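Local coordinates for glutamate receptor IIB (Drosophila melanogaster, PDB 4WXJ), which binds the neurotransmitter glutamate through its clamshell-like ligand-binding domain and probably acts as a glutamate-gated ion channel subunit in the postsynaptic membrane, at residues Y11-R16 with A90-C95; E61-N66 with D79-Q84. One frame throughout, in Å; residues are numbered along the deposited sequence.

The two contacts illustrate how a periplasmic-binding-protein-like lobe is assembled around one parallel sheet, in the order 57-62, 10-15, 92-93. Contact 1 pairs the central strand with the edge strand 92-93; contact 2 sets the turn just after the other edge strand against helix 80-86. Their centres lie about 8 Å apart. Along the chain contact 2 is nested inside the loop that contact 1 closes, and strand 92-93 is the next element after helix 80-86, a short connection away. They touch as well, with I81 packing on G93 and V13 and T15 probably hydrogen-bonded to E61 and V63. The shared framework thus carries the chain to C95, next to the glutamate-binding D96.

Contact 1 (Y11-R16 with A90-C95); sequences YTVATR and AQIGIC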
ATOM      1  N   TYR A  11     -10.828  19.992   2.206  1.00 49.58           N
ATOM      2  CA  TYR A  11     -10.926  18.662   1.610  1.00 43.88           C
ATOM      3  C   TYR A  11     -11.017  17.579   2.677  1.00 35.60           C
ATOM      4  O   TYR A  11     -10.200  17.525   3.594  1.00 29.75           O
ATOM      5  CB  TYR A  11      -9.718  18.385   0.712  1.00 30.85           C
ATOM      6  CG  TYR A  11      -9.625  19.266  -0.512  1.00 29.97           C
ATOM      7  CD1 TYR A  11     -10.738  19.515  -1.301  1.00 40.33           C
ATOM      8  CD2 TYR A  11      -8.420  19.848  -0.877  1.00 37.86           C
ATOM      9  CE1 TYR A  11     -10.653  20.320  -2.422  1.00 40.56           C
ATOM     10  CE2 TYR A  11      -8.323  20.653  -1.994  1.00 39.99           C
ATOM     11  CZ  TYR A  11      -9.443  20.886  -2.763  1.00 37.36           C
ATOM     12  OH  TYR A  11      -9.351  21.689  -3.876  1.00 44.50           O
ATOM     13  N   THR A  12     -12.017  16.713   2.551  1.00 36.55           N
ATOM     14  CA  THR A  12     -12.092  15.526   3.388  1.00 43.21           C
ATOM     15  C   THR A  12     -11.092  14.501   2.862  1.00 41.61           C
ATOM     16  O   THR A  12     -11.184  14.065   1.714  1.00 30.54           O
ATOM     17  CB  THR A  12     -13.510  14.929   3.410  1.00 42.60           C
ATOM     18  OG1 THR A  12     -14.417  15.873   3.994  1.00 38.92           O
ATOM     19  CG2 THR A  12     -13.543  13.636   4.223  1.00 40.16           C
ATOM     20  N   VAL A  13     -10.133  14.133   3.706  1.00 42.69           N
ATOM     21  CA  VAL A  13      -9.070  13.211   3.316  1.00 41.40           C
ATOM     22  C   VAL A  13      -9.351  11.804   3.831  1.00 28.74           C
ATOM     23  O   VAL A  13      -9.235  11.534   5.025  1.00 32.80           O
ATOM     24  CB  VAL A  13      -7.696  13.677   3.846  1.00 39.21           C
ATOM     25  CG1 VAL A  13      -6.597  12.697   3.435  1.00 33.99           C
ATOM     26  CG2 VAL A  13      -7.379  15.075   3.339  1.00 33.55           C
ATOM     27  N   ALA A  14      -9.715  10.910   2.918  1.00 29.37           N
ATOM     28  CA  ALA A  14      -9.945   9.516   3.267  1.00 37.32           C
ATOM     29  C   ALA A  14      -8.617   8.771   3.328  1.00 37.65           C
ATOM     30  O   ALA A  14      -7.785   8.893   2.431  1.00 28.48           O
ATOM     31  CB  ALA A  14     -10.881   8.860   2.266  1.00 26.61           C
ATOM     32  N   THR A  15      -8.419   8.003   4.392  1.00 31.70           N
ATOM     33  CA  THR A  15      -7.206   7.214   4.547  1.00 24.77           C
ATOM     34  C   THR A  15      -7.518   5.930   5.302  1.00 33.21           C
ATOM     35  O   THR A  15      -8.684   5.615   5.552  1.00 23.68           O
ATOM     36  CB  THR A  15      -6.106   8.004   5.288  1.00 38.28           C
ATOM     37  OG1 THR A  15      -4.906   7.223   5.353  1.00 35.00           O
ATOM     38  CG2 THR A  15      -6.553   8.374   6.695  1.00 31.07           C
ATOM     39  N   ARG A  16      -6.473   5.188   5.649  1.00 22.10           N
ATOM     40  CA  ARG A  16      -6.617   3.970   6.433  1.00 19.85           C
ATOM     41  C   ARG A  16      -5.486   3.890   7.445  1.00 23.33           C
ATOM     42  O   ARG A  16      -4.409   4.444   7.227  1.00 20.56           O
ATOM     43  CB  ARG A  16      -6.621   2.732   5.532  1.00 19.62           C
ATOM     44  CG  ARG A  16      -5.296   2.466   4.828  1.00 24.40           C
ATOM     45  CD  ARG A  16      -5.375   1.239   3.929  1.00 24.74           C
ATOM     46  NE  ARG A  16      -5.740   0.031   4.669  1.00 25.32           N
ATOM     47  CZ  ARG A  16      -4.885  -0.724   5.355  1.00 24.88           C
ATOM     48  NH1 ARG A  16      -3.597  -0.408   5.410  1.00 21.57           N
ATOM     49  NH2 ARG A  16      -5.322  -1.802   5.992  1.00 30.71           N
ATOM     50  N   ALA A  90     -15.471  11.844   0.201  1.00 35.11           N
ATOM     51  CA  ALA A  90     -14.135  12.392   0.379  1.00 33.50           C
ATOM     52  C   ALA A  90     -13.637  12.949  -0.947  1.00 35.24           C
ATOM     53  O   ALA A  90     -14.028  12.472  -2.013  1.00 34.62           O
ATOM     54  CB  ALA A  90     -13.185  11.332   0.907  1.00 28.61           C
ATOM     55  N   GLN A  91     -12.782  13.964  -0.871  1.00 26.88           N
ATOM     56  CA  GLN A  91     -12.247  14.619  -2.059  1.00 31.79           C
ATOM     57  C   GLN A  91     -10.824  14.144  -2.352  1.00 31.40           C
ATOM     58  O   GLN A  91     -10.335  14.269  -3.475  1.00 26.01           O
ATOM     59  CB  GLN A  91     -12.270  16.140  -1.884  1.00 33.88           C
ATOM     60  CG  GLN A  91     -13.668  16.740  -1.792  1.00 46.09           C
ATOM     61  CD  GLN A  91     -14.378  16.394  -0.494  1.00 51.40           C
ATOM     62  OE1 GLN A  91     -13.820  16.549   0.593  1.00 54.07           O
ATOM     63  NE2 GLN A  91     -15.613  15.915  -0.603  1.00 52.26           N
ATOM     64  N   ILE A  92     -10.169  13.603  -1.328  1.00 34.32           N
ATOM     65  CA  ILE A  92      -8.790  13.144  -1.440  1.00 29.24           C
ATOM     66  C   ILE A  92      -8.619  11.812  -0.711  1.00 22.43           C
ATOM     67  O   ILE A  92      -9.069  11.655   0.422  1.00 28.73           O
ATOM     68  CB  ILE A  92      -7.806  14.193  -0.868  1.00 25.55           C
ATOM     69  CG1 ILE A  92      -7.781  15.433  -1.770  1.00 31.84           C
ATOM     70  CG2 ILE A  92      -6.402  13.608  -0.740  1.00 29.51           C
ATOM     71  CD1 ILE A  92      -6.983  16.598  -1.216  1.00 33.80           C
ATOM     72  N   GLY A  93      -7.975  10.857  -1.380  1.00 26.88           N
ATOM     73  CA  GLY A  93      -7.674   9.560  -0.798  1.00 29.57           C
ATOM     74  C   GLY A  93      -6.180   9.298  -0.833  1.00 21.26           C
ATOM     75  O   GLY A  93      -5.551   9.450  -1.880  1.00 23.35           O
ATOM     76  N   ILE A  94      -5.606   8.913   0.304  1.00 27.03           N
ATOM     77  CA  ILE A  94      -4.157   8.742   0.390  1.00 25.91           C
ATOM     78  C   ILE A  94      -3.710   7.706   1.422  1.00 25.97           C
ATOM     79  O   ILE A  94      -4.307   7.565   2.491  1.00 28.13           O
ATOM     80  CB  ILE A  94      -3.462  10.084   0.719  1.00 24.02           C
ATOM     81  CG1 ILE A  94      -1.936   9.910   0.720  1.00 17.26           C
ATOM     82  CG2 ILE A  94      -3.954  10.630   2.058  1.00 21.45           C
ATOM     83  CD1 ILE A  94      -1.163  11.213   0.794  1.00 25.08           C
ATOM     84  N   CYS A  95      -2.646   6.996   1.054  1.00 20.54           N
ATOM     85  CA  CYS A  95      -1.895   6.076   1.909  1.00 19.53           C
ATOM     86  C   CYS A  95      -0.884   5.423   0.975  1.00 22.70           C
ATOM     87  O   CYS A  95      -0.504   6.024  -0.030  1.00 23.69           O
ATOM     88  CB  CYS A  95      -2.784   5.029   2.585  1.00 17.23           C
ATOM     89  SG  CYS A  95      -3.670   3.947   1.442  1.00 28.11           S
TER
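Strands 10-15 and 92-93 pair in parallel, V13 beside I92 and A14 beside G93, in the three-stranded sheet of this glutamate-binding lobe. Two backbone bonds run almost along their carbonyl axes: A14 N to I92 O at 2.7 Å and I94 N to A14 O at 3.0 Å. Earlier in the pairing T12 O is gripped twice, by Q91 N and by I92 N, both in the carbonyl plane. The Q91 side chain then mimics a strand carbonyl: bent at chi2 (70°), it folds back so that OE1 accepts T12 N at 2.7 Å, while its CB lies 3.8 Å from CD1 of Y11. An alanine here would lose this acceptor and would probably leave T12 N without its partner and the start of the pairing less firmly held.

On the face bearing V13 and I92, CD1 of I92 reaches CD2 of Y11 at 3.6 Å, and V13 CG1 lies alongside CG2 of I94. The I94 side chain also touches helix 42-54, while F236 meets both Y11 and I92. On the other face the methyls of A14 and A90 meet. Past the A14-G93 pair, T15 turns OG1 anti to its backbone N (chi1 -177°), and this hydroxyl donates to I94 O at 2.9 Å. Farther on, the side chain of C95 comes within about 6 Å of the bound glutamate (nearest atoms), and its SG rests 4.0 Å from R16 CG.

Contact 2 (E61-N66 with D79-Q84); sequences EPVRDN and DGIIRQ
Here the turn that follows strand 57-62 meets the first turn of helix 80-86, in the same lobe of the glutamate-binding domain as the parallel sheet. The close-packed half belongs to V63. Its CG1, anti to the carbonyl carbon (chi1 -61°), points at the helix and touches three points of it: CG of Q84 at 3.6 Å, CA of I81 at 3.9 Å and the carbonyl carbon of G80. The V63 and Q84 side chains run antiparallel past one another, and V63 meets the aliphatic CG of the glutamine, whose chain is bent at chi2, while OE1 makes a weak hydrogen bond to N89. A14 of strand 10-15 touches both V63 and I81, closing this apolar side.

The other half is looser and more open, and it is polar. D65, exposed to solvent, reaches across with its carboxylate, and OD2 accepts the backbone N-H of G80 through its syn lone pair. OD1 is occupied by K67 N, so a bond to each oxygen fixes the turn of the group. The D79 carboxylate stands nearly perpendicular to it (88°), with OD1 bound to S70 N; the like charges would be expected to repel mildly, which the G80 N-H and a weak, long ion pair from D79 OD2 to K67 NZ may partly offset. That N-H points to D65 OD2 fairly straight, G80 N lying 3.0 Å from the oxygen with 158° at the hydrogen.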
ATOM      1  N   GLU A  61     -10.276  11.666   7.589  1.00 37.21           N
ATOM      2  CA  GLU A  61     -11.337  10.735   7.956  1.00 42.30           C
ATOM      3  C   GLU A  61     -10.944   9.312   7.569  1.00 29.03           C
ATOM      4  O   GLU A  61     -11.211   8.879   6.449  1.00 24.14           O
ATOM      5  CB  GLU A  61     -12.657  11.116   7.283  1.00 52.14           C
ATOM      6  CG  GLU A  61     -13.236  12.437   7.764  1.00 69.90           C
ATOM      7  CD  GLU A  61     -14.685  12.626   7.356  1.00 78.59           C
ATOM      8  OE1 GLU A  61     -15.214  11.774   6.611  1.00 80.24           O
ATOM      9  OE2 GLU A  61     -15.297  13.627   7.785  1.00 82.43           O
ATOM     10  N   PRO A  62     -10.290   8.583   8.487  1.00 22.20           N
ATOM     11  CA  PRO A  62      -9.958   7.187   8.182  1.00 23.60           C
ATOM     12  C   PRO A  62     -11.208   6.352   7.915  1.00 33.60           C
ATOM     13  O   PRO A  62     -12.156   6.398   8.699  1.00 34.82           O
ATOM     14  CB  PRO A  62      -9.223   6.712   9.444  1.00 24.64           C
ATOM     15  CG  PRO A  62      -9.569   7.697  10.503  1.00 31.48           C
ATOM     16  CD  PRO A  62      -9.775   8.995   9.803  1.00 29.22           C
ATOM     17  N   VAL A  63     -11.204   5.605   6.815  1.00 31.03           N
ATOM     18  CA  VAL A  63     -12.382   4.854   6.390  1.00 30.70           C
ATOM     19  C   VAL A  63     -12.775   3.783   7.404  1.00 28.14           C
ATOM     20  O   VAL A  63     -11.921   3.192   8.067  1.00 25.13           O
ATOM     21  CB  VAL A  63     -12.156   4.190   5.011  1.00 33.62           C
ATOM     22  CG1 VAL A  63     -11.890   5.248   3.958  1.00 33.95           C
ATOM     23  CG2 VAL A  63     -11.009   3.187   5.067  1.00 25.30           C
ATOM     24  N   ARG A  64     -14.079   3.540   7.507  1.00 24.06           N
ATOM     25  CA  ARG A  64     -14.635   2.653   8.524  1.00 27.50           C
ATOM     26  C   ARG A  64     -14.105   1.224   8.423  1.00 25.27           C
ATOM     27  O   ARG A  64     -13.691   0.642   9.427  1.00 26.99           O
ATOM     28  CB  ARG A  64     -16.163   2.649   8.426  1.00 46.72           C
ATOM     29  CG  ARG A  64     -16.866   1.954   9.583  1.00 68.16           C
ATOM     30  CD  ARG A  64     -18.364   2.223   9.556  1.00 83.08           C
ATOM     31  NE  ARG A  64     -19.054   1.651  10.709  1.00 92.90           N
ATOM     32  CZ  ARG A  64     -20.334   1.866  10.998  1.00100.84           C
ATOM     33  NH1 ARG A  64     -21.075   2.646  10.223  1.00103.02           N
ATOM     34  NH2 ARG A  64     -20.877   1.303  12.068  1.00104.92           N
ATOM     35  N   ASP A  65     -14.119   0.659   7.218  1.00 23.96           N
ATOM     36  CA  ASP A  65     -13.671  -0.719   7.018  1.00 32.16           C
ATOM     37  C   ASP A  65     -12.144  -0.842   6.993  1.00 26.51           C
ATOM     38  O   ASP A  65     -11.606  -1.950   6.985  1.00 30.84           O
ATOM     39  CB  ASP A  65     -14.261  -1.294   5.722  1.00 39.22           C
ATOM     40  CG  ASP A  65     -13.954  -0.440   4.498  1.00 39.89           C
ATOM     41  OD1 ASP A  65     -13.065   0.434   4.571  1.00 33.61           O
ATOM     42  OD2 ASP A  65     -14.606  -0.652   3.452  1.00 29.37           O
ATOM     43  N   ASN A  66     -11.460   0.300   6.982  1.00 24.04           N
ATOM     44  CA  ASN A  66      -9.995   0.354   6.942  1.00 23.01           C
ATOM     45  C   ASN A  66      -9.386  -0.410   5.767  1.00 23.80           C
ATOM     46  O   ASN A  66      -8.282  -0.948   5.875  1.00 21.67           O
ATOM     47  CB  ASN A  66      -9.412  -0.180   8.254  1.00 23.93           C
ATOM     48  CG  ASN A  66      -8.006   0.340   8.524  1.00 22.43           C
ATOM     49  OD1 ASN A  66      -7.795   1.546   8.648  1.00 19.73           O
ATOM     50  ND2 ASN A  66      -7.042  -0.570   8.626  1.00 27.94           N
ATOM     51  N   ASP A  79     -15.046  -0.899  -2.054  1.00 30.19           N
ATOM     52  CA  ASP A  79     -14.929  -0.629  -0.625  1.00 29.51           C
ATOM     53  C   ASP A  79     -13.737   0.285  -0.350  1.00 31.07           C
ATOM     54  O   ASP A  79     -13.115   0.804  -1.277  1.00 25.85           O
ATOM     55  CB  ASP A  79     -14.795  -1.941   0.160  1.00 32.83           C
ATOM     56  CG  ASP A  79     -13.653  -2.818  -0.339  1.00 34.95           C
ATOM     57  OD1 ASP A  79     -12.758  -2.313  -1.051  1.00 32.04           O
ATOM     58  OD2 ASP A  79     -13.645  -4.023  -0.011  1.00 35.26           O
ATOM     59  N   GLY A  80     -13.433   0.485   0.928  1.00 32.08           N
ATOM     60  CA  GLY A  80     -12.247   1.217   1.331  1.00 28.51           C
ATOM     61  C   GLY A  80     -12.206   2.661   0.868  1.00 33.88           C
ATOM     62  O   GLY A  80     -13.244   3.300   0.677  1.00 23.51           O
ATOM     63  N   ILE A  81     -10.990   3.169   0.688  1.00 24.20           N
ATOM     64  CA  ILE A  81     -10.773   4.556   0.301  1.00 20.28           C
ATOM     65  C   ILE A  81     -11.397   4.864  -1.055  1.00 18.02           C
ATOM     66  O   ILE A  81     -11.965   5.938  -1.252  1.00 22.18           O
ATOM     67  CB  ILE A  81      -9.266   4.892   0.250  1.00 18.56           C
ATOM     68  CG1 ILE A  81      -8.634   4.682   1.629  1.00 22.39           C
ATOM     69  CG2 ILE A  81      -9.052   6.329  -0.225  1.00 23.42           C
ATOM     70  CD1 ILE A  81      -7.123   4.808   1.653  1.00 26.41           C
ATOM     71  N   ILE A  82     -11.280   3.924  -1.987  1.00 21.19           N
ATOM     72  CA  ILE A  82     -11.809   4.114  -3.331  1.00 19.42           C
ATOM     73  C   ILE A  82     -13.320   4.351  -3.295  1.00 23.14           C
ATOM     74  O   ILE A  82     -13.839   5.186  -4.035  1.00 25.87           O
ATOM     75  CB  ILE A  82     -11.503   2.900  -4.233  1.00 27.02           C
ATOM     76  CG1 ILE A  82      -9.993   2.651  -4.309  1.00 28.59           C
ATOM     77  CG2 ILE A  82     -12.074   3.106  -5.631  1.00 30.37           C
ATOM     78  CD1 ILE A  82      -9.193   3.795  -4.914  1.00 19.80           C
ATOM     79  N   ARG A  83     -14.021   3.620  -2.432  1.00 31.04           N
ATOM     80  CA  ARG A  83     -15.472   3.758  -2.318  1.00 32.17           C
ATOM     81  C   ARG A  83     -15.871   5.160  -1.857  1.00 28.31           C
ATOM     82  O   ARG A  83     -16.807   5.751  -2.398  1.00 30.68           O
ATOM     83  CB  ARG A  83     -16.037   2.712  -1.354  1.00 38.97           C
ATOM     84  CG  ARG A  83     -17.551   2.788  -1.151  1.00 37.05           C
ATOM     85  CD  ARG A  83     -18.311   2.625  -2.461  1.00 44.25           C
ATOM     86  NE  ARG A  83     -19.761   2.684  -2.275  1.00 38.12           N
ATOM     87  CZ  ARG A  83     -20.518   1.654  -1.907  1.00 41.39           C
ATOM     88  NH1 ARG A  83     -19.977   0.465  -1.673  1.00 41.05           N
ATOM     89  NH2 ARG A  83     -21.827   1.816  -1.768  1.00 46.72           N
ATOM     90  N   GLN A  84     -15.161   5.687  -0.865  1.00 29.45           N
ATOM     91  CA  GLN A  84     -15.462   7.013  -0.330  1.00 27.91           C
ATOM     92  C   GLN A  84     -15.295   8.102  -1.387  1.00 35.15           C
ATOM     93  O   GLN A  84     -15.984   9.121  -1.351  1.00 38.83           O
ATOM     94  CB  GLN A  84     -14.568   7.320   0.871  1.00 27.58           C
ATOM     95  CG  GLN A  84     -14.751   6.371   2.035  1.00 36.35           C
ATOM     96  CD  GLN A  84     -16.183   6.325   2.524  1.00 46.25           C
ATOM     97  OE1 GLN A  84     -16.775   7.356   2.840  1.00 45.24           O
ATOM     98  NE2 GLN A  84     -16.754   5.127   2.577  1.00 39.94           N
TER